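Local coordinates for protein putative pectin lyase (Geobacillus virus E2, PDB 7CHU) that forms the trimeric tailspike of a deep-sea thermophilic bacteriophage and probably binds or degrades a host surface polysaccharide, at residues A74-T82 and A93-I101; K3-F13 and Q24-D34. One frame throughout, in Å; residues are numbered along the deposited sequence.

Contact 1. Residues A74-T82 and A93-I101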
loop_
_atom_site.group_PDB
_atom_site.type_symbol
_atom_site.label_atom_id
_atom_site.label_comp_id
_atom_site.label_asym_id
_atom_site.label_seq_id
_atom_site.Cartn_x
_atom_site.Cartn_y
_atom_site.Cartn_z
ATOM N N ALA A 74 23.472 20.962 1.675
ATOM C CA ALA A 74 23.876 19.830 2.501
ATOM C C ALA A 74 25.309 20.031 2.958
ATOM O O ALA A 74 26.098 20.724 2.309
ATOM C CB ALA A 74 23.755 18.499 1.741
ATOM N N VAL A 75 25.630 19.422 4.097
ATOM C CA VAL A 75 27.006 19.263 4.532
ATOM C C VAL A 75 27.541 18.009 3.860
ATOM O O VAL A 75 27.030 16.913 4.095
ATOM C CB VAL A 75 27.104 19.167 6.056
ATOM C CG1 VAL A 75 28.547 18.957 6.475
ATOM C CG2 VAL A 75 26.537 20.421 6.685
ATOM N N ASN A 76 28.557 18.171 3.019
ATOM C CA ASN A 76 29.212 17.066 2.332
ATOM C C ASN A 76 30.358 16.559 3.196
ATOM O O ASN A 76 31.246 17.339 3.578
ATOM C CB ASN A 76 29.719 17.533 0.959
ATOM C CG ASN A 76 30.115 16.384 0.040
ATOM O OD1 ASN A 76 30.858 15.504 0.432
ATOM N ND2 ASN A 76 29.594 16.383 -1.194
ATOM N N VAL A 77 30.340 15.260 3.520
ATOM C CA VAL A 77 31.406 14.696 4.353
ATOM C C VAL A 77 32.772 14.878 3.699
ATOM O O VAL A 77 33.789 14.916 4.392
ATOM C CB VAL A 77 31.144 13.202 4.666
ATOM C CG1 VAL A 77 29.843 13.046 5.446
ATOM C CG2 VAL A 77 31.134 12.359 3.361
ATOM N N LYS A 78 32.826 15.039 2.375
ATOM C CA LYS A 78 34.124 15.257 1.735
ATOM C C LYS A 78 34.769 16.561 2.199
ATOM O O LYS A 78 35.997 16.690 2.172
ATOM C CB LYS A 78 33.969 15.262 0.211
ATOM C CG LYS A 78 35.000 14.435 -0.511
ATOM C CD LYS A 78 35.052 14.764 -1.995
ATOM C CE LYS A 78 36.382 14.326 -2.604
ATOM N NZ LYS A 78 36.257 13.998 -4.062
ATOM N N GLU A 79 33.956 17.542 2.605
ATOM C CA GLU A 79 34.483 18.772 3.178
ATOM C C GLU A 79 35.292 18.526 4.434
ATOM O O GLU A 79 36.055 19.406 4.853
ATOM C CB GLU A 79 33.359 19.737 3.547
ATOM C CG GLU A 79 32.422 20.127 2.437
ATOM C CD GLU A 79 31.192 20.846 2.989
ATOM O OE1 GLU A 79 31.340 21.513 4.051
ATOM O OE2 GLU A 79 30.091 20.719 2.384
ATOM N N PHE A 80 35.107 17.387 5.081
ATOM C CA PHE A 80 35.738 17.124 6.365
ATOM C C PHE A 80 36.831 16.077 6.259
ATOM O O PHE A 80 37.360 15.630 7.284
ATOM C CB PHE A 80 34.672 16.749 7.392
ATOM C CG PHE A 80 33.840 17.927 7.815
ATOM C CD1 PHE A 80 32.751 18.339 7.052
ATOM C CD2 PHE A 80 34.209 18.679 8.932
ATOM C CE1 PHE A 80 32.013 19.485 7.417
ATOM C CE2 PHE A 80 33.481 19.804 9.327
ATOM C CZ PHE A 80 32.381 20.217 8.564
ATOM N N GLY A 81 37.191 15.687 5.038
ATOM C CA GLY A 81 38.355 14.858 4.809
ATOM C C GLY A 81 38.115 13.380 4.566
ATOM O O GLY A 81 39.077 12.606 4.647
ATOM N N THR A 82 36.886 12.954 4.259
ATOM C CA THR A 82 36.675 11.559 3.870
ATOM C C THR A 82 37.413 11.267 2.574
ATOM O O THR A 82 37.502 12.121 1.688
ATOM C CB THR A 82 35.187 11.238 3.665
ATOM O OG1 THR A 82 34.637 12.085 2.640
ATOM C CG2 THR A 82 34.395 11.410 4.949
ATOM N N ALA A 93 36.249 11.786 10.130
ATOM C CA ALA A 93 35.764 12.808 9.209
ATOM C C ALA A 93 34.239 12.809 9.153
ATOM O O ALA A 93 33.611 13.875 9.169
ATOM C CB ALA A 93 36.374 12.596 7.821
ATOM N N ILE A 94 33.626 11.619 9.143
ATOM C CA ILE A 94 32.167 11.540 9.110
ATOM C C ILE A 94 31.578 12.091 10.399
ATOM O O ILE A 94 30.596 12.845 10.376
ATOM C CB ILE A 94 31.701 10.087 8.848
ATOM C CG1 ILE A 94 32.066 9.634 7.429
ATOM C CG2 ILE A 94 30.183 9.944 9.077
ATOM C CD1 ILE A 94 31.963 8.107 7.229
ATOM N N GLN A 95 32.153 11.726 11.547
ATOM C CA GLN A 95 31.661 12.271 12.812
ATOM C C GLN A 95 31.796 13.792 12.847
ATOM O O GLN A 95 30.870 14.498 13.274
ATOM C CB GLN A 95 32.408 11.639 13.993
ATOM C CG GLN A 95 31.821 11.970 15.359
ATOM C CD GLN A 95 30.447 11.359 15.537
ATOM O OE1 GLN A 95 30.324 10.158 15.765
ATOM N NE2 GLN A 95 29.408 12.175 15.415
ATOM N N ASN A 96 32.939 14.315 12.389
ATOM C CA ASN A 96 33.126 15.765 12.344
ATOM C C ASN A 96 32.077 16.426 11.462
ATOM O O ASN A 96 31.529 17.476 11.821
ATOM C CB ASN A 96 34.555 16.100 11.865
ATOM C CG ASN A 96 35.592 15.856 12.953
ATOM O OD1 ASN A 96 35.227 15.659 14.102
ATOM N ND2 ASN A 96 36.875 15.910 12.608
ATOM N N ALA A 97 31.766 15.815 10.314
ATOM C CA ALA A 97 30.726 16.351 9.441
ATOM C C ALA A 97 29.389 16.417 10.154
ATOM O O ALA A 97 28.716 17.449 10.125
ATOM C CB ALA A 97 30.603 15.496 8.180
ATOM N N ILE A 98 28.971 15.307 10.776
ATOM C CA ILE A 98 27.716 15.273 11.524
ATOM C C ILE A 98 27.738 16.287 12.669
ATOM O O ILE A 98 26.759 17.007 12.899
ATOM C CB ILE A 98 27.468 13.843 12.048
ATOM C CG1 ILE A 98 27.062 12.901 10.910
ATOM C CG2 ILE A 98 26.453 13.842 13.183
ATOM C CD1 ILE A 98 27.233 11.475 11.264
ATOM N N ASN A 99 28.850 16.352 13.411
ATOM C CA ASN A 99 28.954 17.296 14.531
ATOM C C ASN A 99 28.879 18.748 14.090
ATOM O O ASN A 99 28.491 19.603 14.894
ATOM C CB ASN A 99 30.254 17.080 15.302
ATOM C CG ASN A 99 30.229 15.812 16.120
ATOM O OD1 ASN A 99 29.174 15.203 16.302
ATOM N ND2 ASN A 99 31.389 15.400 16.612
ATOM N N SER A 100 29.207 19.042 12.827
ATOM C CA SER A 100 29.145 20.417 12.340
ATOM C C SER A 100 27.723 20.882 12.100
ATOM O O SER A 100 27.521 22.075 11.873
ATOM C CB SER A 100 29.953 20.574 11.052
ATOM O OG SER A 100 29.308 19.933 9.943
ATOM N N ILE A 101 26.742 19.973 12.087
ATOM C CA ILE A 101 25.352 20.407 11.995
ATOM C C ILE A 101 24.962 21.113 13.289
ATOM O O ILE A 101 25.150 20.591 14.398
ATOM C CB ILE A 101 24.413 19.219 11.719
ATOM C CG1 ILE A 101 24.743 18.574 10.377
ATOM C CG2 ILE A 101 22.962 19.694 11.734
ATOM C CD1 ILE A 101 24.273 19.357 9.211
HETATM O O HOH W 1 37.717 16.167 9.933
#

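Contact 2. Residues K3-F13 and Q24-D34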
loop_
_atom_site.group_PDB
_atom_site.type_symbol
_atom_site.label_atom_id
_atom_site.label_comp_id
_atom_site.label_asym_id
_atom_site.label_seq_id
_atom_site.Cartn_x
_atom_site.Cartn_y
_atom_site.Cartn_z
ATOM N N LYS A 3 45.096 27.993 -33.085
ATOM C CA LYS A 3 44.377 29.241 -32.854
ATOM C C LYS A 3 44.845 29.912 -31.574
ATOM O O LYS A 3 44.818 31.141 -31.467
ATOM C CB LYS A 3 42.864 29.005 -32.782
ATOM C CG LYS A 3 42.257 28.356 -34.015
ATOM C CD LYS A 3 42.008 29.373 -35.128
ATOM C CE LYS A 3 43.070 29.283 -36.220
ATOM N NZ LYS A 3 42.921 30.370 -37.222
ATOM N N THR A 4 45.250 29.107 -30.589
ATOM C CA THR A 4 45.757 29.626 -29.324
ATOM C C THR A 4 46.986 28.829 -28.907
ATOM O O THR A 4 47.004 27.595 -29.012
ATOM C CB THR A 4 44.689 29.575 -28.210
ATOM O OG1 THR A 4 43.577 30.400 -28.567
ATOM C CG2 THR A 4 45.254 30.065 -26.873
ATOM N N ARG A 5 48.012 29.544 -28.436
ATOM C CA ARG A 5 49.246 28.927 -27.945
ATOM C C ARG A 5 49.681 29.664 -26.680
ATOM O O ARG A 5 50.198 30.786 -26.743
ATOM C CB ARG A 5 50.333 28.947 -29.011
ATOM C CG ARG A 5 51.571 28.151 -28.637
ATOM C CD ARG A 5 52.569 28.122 -29.788
ATOM N NE ARG A 5 53.152 29.441 -30.022
ATOM C CZ ARG A 5 54.452 29.677 -30.181
ATOM N NH1 ARG A 5 55.321 28.675 -30.137
ATOM N NH2 ARG A 5 54.882 30.916 -30.391
ATOM N N TRP A 6 49.468 29.028 -25.531
ATOM C CA TRP A 6 49.794 29.644 -24.254
ATOM C C TRP A 6 51.304 29.652 -24.036
ATOM O O TRP A 6 51.962 28.608 -24.104
ATOM C CB TRP A 6 49.094 28.888 -23.119
ATOM C CG TRP A 6 47.700 29.383 -22.850
ATOM C CD1 TRP A 6 46.529 28.842 -23.306
ATOM C CD2 TRP A 6 47.340 30.536 -22.073
ATOM N NE1 TRP A 6 45.459 29.589 -22.853
ATOM C CE2 TRP A 6 45.933 30.632 -22.097
ATOM C CE3 TRP A 6 48.073 31.490 -21.357
ATOM C CZ2 TRP A 6 45.245 31.641 -21.430
ATOM C CZ3 TRP A 6 47.391 32.493 -20.700
ATOM C CH2 TRP A 6 45.988 32.564 -20.742
ATOM N N LEU A 7 51.860 30.826 -23.774
ATOM C CA LEU A 7 53.273 30.906 -23.438
ATOM C C LEU A 7 53.442 31.074 -21.928
ATOM O O LEU A 7 52.474 31.284 -21.188
ATOM C CB LEU A 7 53.948 32.044 -24.212
ATOM C CG LEU A 7 53.686 32.093 -25.728
ATOM C CD1 LEU A 7 54.097 33.441 -26.315
ATOM C CD2 LEU A 7 54.374 30.954 -26.484
ATOM N N ASN A 8 54.692 30.951 -21.472
ATOM C CA ASN A 8 54.974 31.139 -20.055
ATOM C C ASN A 8 54.652 32.574 -19.658
ATOM O O ASN A 8 54.938 33.510 -20.418
ATOM C CB ASN A 8 56.438 30.825 -19.729
ATOM C CG ASN A 8 56.781 29.361 -19.932
ATOM O OD1 ASN A 8 56.116 28.468 -19.397
ATOM N ND2 ASN A 8 57.812 29.105 -20.724
ATOM N N PRO A 9 54.050 32.785 -18.492
ATOM C CA PRO A 9 53.698 34.147 -18.080
ATOM C C PRO A 9 54.941 35.003 -17.917
ATOM O O PRO A 9 56.061 34.501 -17.818
ATOM C CB PRO A 9 52.989 33.945 -16.733
ATOM C CG PRO A 9 53.455 32.596 -16.258
ATOM C CD PRO A 9 53.644 31.774 -17.500
ATOM N N VAL A 10 54.722 36.318 -17.882
ATOM C CA VAL A 10 55.757 37.299 -17.596
ATOM C C VAL A 10 55.222 38.212 -16.504
ATOM O O VAL A 10 54.046 38.154 -16.143
ATOM C CB VAL A 10 56.171 38.109 -18.847
ATOM C CG1 VAL A 10 56.771 37.186 -19.894
ATOM C CG2 VAL A 10 54.985 38.846 -19.419
ATOM N N ALA A 11 56.112 39.052 -15.962
ATOM C CA ALA A 11 55.754 39.878 -14.811
ATOM C C ALA A 11 54.951 41.112 -15.214
ATOM O O ALA A 11 53.959 41.451 -14.562
ATOM C CB ALA A 11 57.018 40.297 -14.048
ATOM N N THR A 12 55.382 41.817 -16.258
ATOM C CA THR A 12 54.800 43.094 -16.644
ATOM C C THR A 12 54.501 43.100 -18.132
ATOM O O THR A 12 55.054 42.316 -18.910
ATOM C CB THR A 12 55.731 44.279 -16.333
ATOM O OG1 THR A 12 56.695 44.416 -17.389
ATOM C CG2 THR A 12 56.453 44.089 -15.005
ATOM N N PHE A 13 53.624 44.027 -18.519
ATOM C CA PHE A 13 53.294 44.177 -19.929
ATOM C C PHE A 13 54.545 44.443 -20.754
ATOM O O PHE A 13 54.720 43.868 -21.836
ATOM C CB PHE A 13 52.274 45.297 -20.107
ATOM C CG PHE A 13 51.971 45.607 -21.544
ATOM C CD1 PHE A 13 52.444 46.770 -22.129
ATOM C CD2 PHE A 13 51.229 44.725 -22.312
ATOM C CE1 PHE A 13 52.167 47.053 -23.443
ATOM C CE2 PHE A 13 50.952 45.001 -23.632
ATOM C CZ PHE A 13 51.421 46.164 -24.199
ATOM N N GLN A 24 53.869 34.756 -32.688
ATOM C CA GLN A 24 53.063 34.204 -33.766
ATOM C C GLN A 24 51.588 34.515 -33.529
ATOM O O GLN A 24 51.184 34.982 -32.457
ATOM C CB GLN A 24 53.284 32.692 -33.870
ATOM C CG GLN A 24 54.744 32.222 -34.043
ATOM C CD GLN A 24 55.581 33.082 -34.987
ATOM O OE1 GLN A 24 55.860 34.252 -34.722
ATOM N NE2 GLN A 24 55.983 32.494 -36.106
ATOM N N HIS A 25 50.777 34.258 -34.553
ATOM C CA HIS A 25 49.341 34.447 -34.415
ATOM C C HIS A 25 48.776 33.416 -33.447
ATOM O O HIS A 25 49.013 32.212 -33.594
ATOM C CB HIS A 25 48.640 34.338 -35.768
ATOM C CG HIS A 25 47.167 34.629 -35.706
ATOM N ND1 HIS A 25 46.212 33.635 -35.677
ATOM C CD2 HIS A 25 46.490 35.802 -35.661
ATOM C CE1 HIS A 25 45.011 34.184 -35.619
ATOM N NE2 HIS A 25 45.152 35.496 -35.607
ATOM N N GLY A 26 48.021 33.890 -32.459
ATOM C CA GLY A 26 47.418 33.027 -31.472
ATOM C C GLY A 26 48.204 32.886 -30.192
ATOM O O GLY A 26 47.682 32.308 -29.228
ATOM N N ASP A 27 49.438 33.389 -30.153
ATOM C CA ASP A 27 50.221 33.349 -28.928
ATOM C C ASP A 27 49.500 34.108 -27.823
ATOM O O ASP A 27 48.989 35.213 -28.035
ATOM C CB ASP A 27 51.618 33.932 -29.164
ATOM C CG ASP A 27 52.540 32.951 -29.860
ATOM O OD1 ASP A 27 52.031 31.889 -30.288
ATOM O OD2 ASP A 27 53.757 33.240 -29.981
ATOM N N THR A 28 49.454 33.500 -26.639
ATOM C CA THR A 28 48.687 34.017 -25.517
ATOM C C THR A 28 49.561 33.965 -24.274
ATOM O O THR A 28 50.182 32.933 -23.991
ATOM C CB THR A 28 47.397 33.206 -25.340
ATOM O OG1 THR A 28 46.719 33.132 -26.598
ATOM C CG2 THR A 28 46.477 33.854 -24.331
ATOM N N VAL A 29 49.649 35.093 -23.566
ATOM C CA VAL A 29 50.473 35.216 -22.369
ATOM C C VAL A 29 49.716 36.033 -21.339
ATOM O O VAL A 29 49.007 36.987 -21.680
ATOM C CB VAL A 29 51.854 35.870 -22.644
ATOM C CG1 VAL A 29 51.688 37.285 -23.134
ATOM C CG2 VAL A 29 52.733 35.852 -21.399
ATOM N N MET A 30 49.880 35.656 -20.075
ATOM C CA MET A 30 49.375 36.431 -18.955
ATOM C C MET A 30 50.535 37.179 -18.316
ATOM O O MET A 30 51.642 36.643 -18.202
ATOM C CB MET A 30 48.710 35.522 -17.915
ATOM C CG MET A 30 48.324 36.217 -16.634
ATOM S SD MET A 30 47.661 35.072 -15.411
ATOM C CE MET A 30 46.088 34.645 -16.149
ATOM N N VAL A 31 50.285 38.408 -17.887
ATOM C CA VAL A 31 51.246 39.112 -17.058
ATOM C C VAL A 31 50.707 39.132 -15.633
ATOM O O VAL A 31 49.504 39.328 -15.408
ATOM C CB VAL A 31 51.566 40.515 -17.619
ATOM C CG1 VAL A 31 51.798 40.442 -19.127
ATOM C CG2 VAL A 31 50.512 41.541 -17.297
ATOM N N THR A 32 51.595 38.860 -14.676
ATOM C CA THR A 32 51.205 38.384 -13.360
ATOM C C THR A 32 51.592 39.290 -12.199
ATOM O O THR A 32 50.990 39.166 -11.129
ATOM C CB THR A 32 51.813 36.994 -13.114
ATOM O OG1 THR A 32 53.246 37.067 -13.211
ATOM C CG2 THR A 32 51.301 36.004 -14.145
ATOM N N ASP A 33 52.569 40.178 -12.365
ATOM C CA ASP A 33 52.999 41.104 -11.318
ATOM C C ASP A 33 53.165 42.504 -11.893
ATOM O O ASP A 33 54.226 43.124 -11.805
ATOM C CB ASP A 33 54.288 40.628 -10.659
ATOM C CG ASP A 33 54.337 40.967 -9.190
ATOM O OD1 ASP A 33 54.687 42.120 -8.857
ATOM O OD2 ASP A 33 54.010 40.087 -8.364
ATOM N N ASP A 34 52.096 43.006 -12.512
ATOM C CA ASP A 34 52.050 44.339 -13.099
ATOM C C ASP A 34 51.175 45.282 -12.278
ATOM O O ASP A 34 50.660 46.268 -12.810
ATOM C CB ASP A 34 51.540 44.252 -14.538
ATOM C CG ASP A 34 52.064 45.374 -15.427
ATOM O OD1 ASP A 34 52.809 46.247 -14.932
ATOM O OD2 ASP A 34 51.727 45.370 -16.631
HETATM O O HOH W 2 51.077 33.277 -19.923
#

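Contact 1. Residues A74-T82 and A93-I101
The backbones of V77 and A97 approach to 5.4 Å between CA atoms and those of F80 and A93 to 5.2 Å, laying the 3-10 turn 77-80 against one side of helix 91-99 with no direct hydrogen bond between them. The F80 ring carries the contact. It lies over the helix backbone, with A97 CA 3.8 Å from its centroid and 16° off the ring normal, a CH-pi contact over the face. F80 CZ reaches S100 OG at 3.4 Å; this OG, placed between the backbone N and the carbonyl carbon (chi1 72°), turns back to A97 O in a hydrogen bond of 2.6 Å. A97 CB fits between F80 CD1 and V77 CG1, 3.7 Å from each. V75 CG2 and I101 CD1 lie 3.6 Å apart, their side chains running antiparallel. At the other end a water bridges F80 O and N96 ND2. N76 OD1 accepts from K78 N in an Asx turn. The family is built on a parallel beta-helix, and helix 91-99 is consistent with a cap on its N-terminal end: strand 75-76 pairs in parallel with strand 113-117, I94, which also touches T82, and I98, which points away from the turn, rest on I128 of strand 128-130, and N76 is hydrogen-bonded to T72 of the second subunit.

Contact 2. Residues K3-F13 and Q24-D34
D27 OD2 is gripped by two donors: R5 NH2 at 2.6 Å, on the syn side and a little out of the carboxylate plane, and Q24 N, which comes from above that plane at 3.1 Å. R5 NE donates to D27 OD1 at 2.7 Å, so the guanidinium meets the carboxylate side-on with one nitrogen for each oxygen, the two planes 34° apart. A bend at chi3 (68°) turns the arginine back along its neighbour to make this salt bridge, while L7 CD2 lies over one guanidinium face. G26 O likewise serves two donors, R5 N and T28 OG1, from opposite faces of its plane. R5 and W6 pair in parallel with D27 and T28, the first two strands of a four-stranded mixed sheet, joined by helix 14-19 in a beta-alpha-beta unit. On the W6 side, T28 CG2 sits over the indole's six-membered ring, 3.7 Å from its centroid and 7° off the normal; W6 NE1 is hydrogen-bonded to D57 of the third subunit. After W6 the pairing breaks, a water spanning L7 O and M30 N, and resumes one residue out of step at V10, opposite V31: V10 N donates to M30 O, and V10 O accepts from both T32 N and T32 OG1. V10 CG2 packs against V31 CG1 at 3.6 Å. Near the end of the pairing, F13 N donates a hydrogen bond to D34 OD2 (3.0 Å), arriving from above the carboxylate plane.

In the fold
The contacts follow one another along the chain, 3-13 with 24-34 closing before 74-82 with 93-101 opens. Their centres are about 41 Å apart and their nearest atoms about 26 Å, so they do not touch; helix 60-70 lies between them in sequence. Contact 2 belongs to the N-terminal sheet, its centre about 67 Å from the chain centre, whereas contact 1, its centre about 32 Å from that point, stands at the first of the parallel strands, in the region resembling the pectate lyase family. Both are on the same side of the chain centre and both reach the second subunit; contact 2 also meets the third. No active site can be placed relative to either contact on the present evidence.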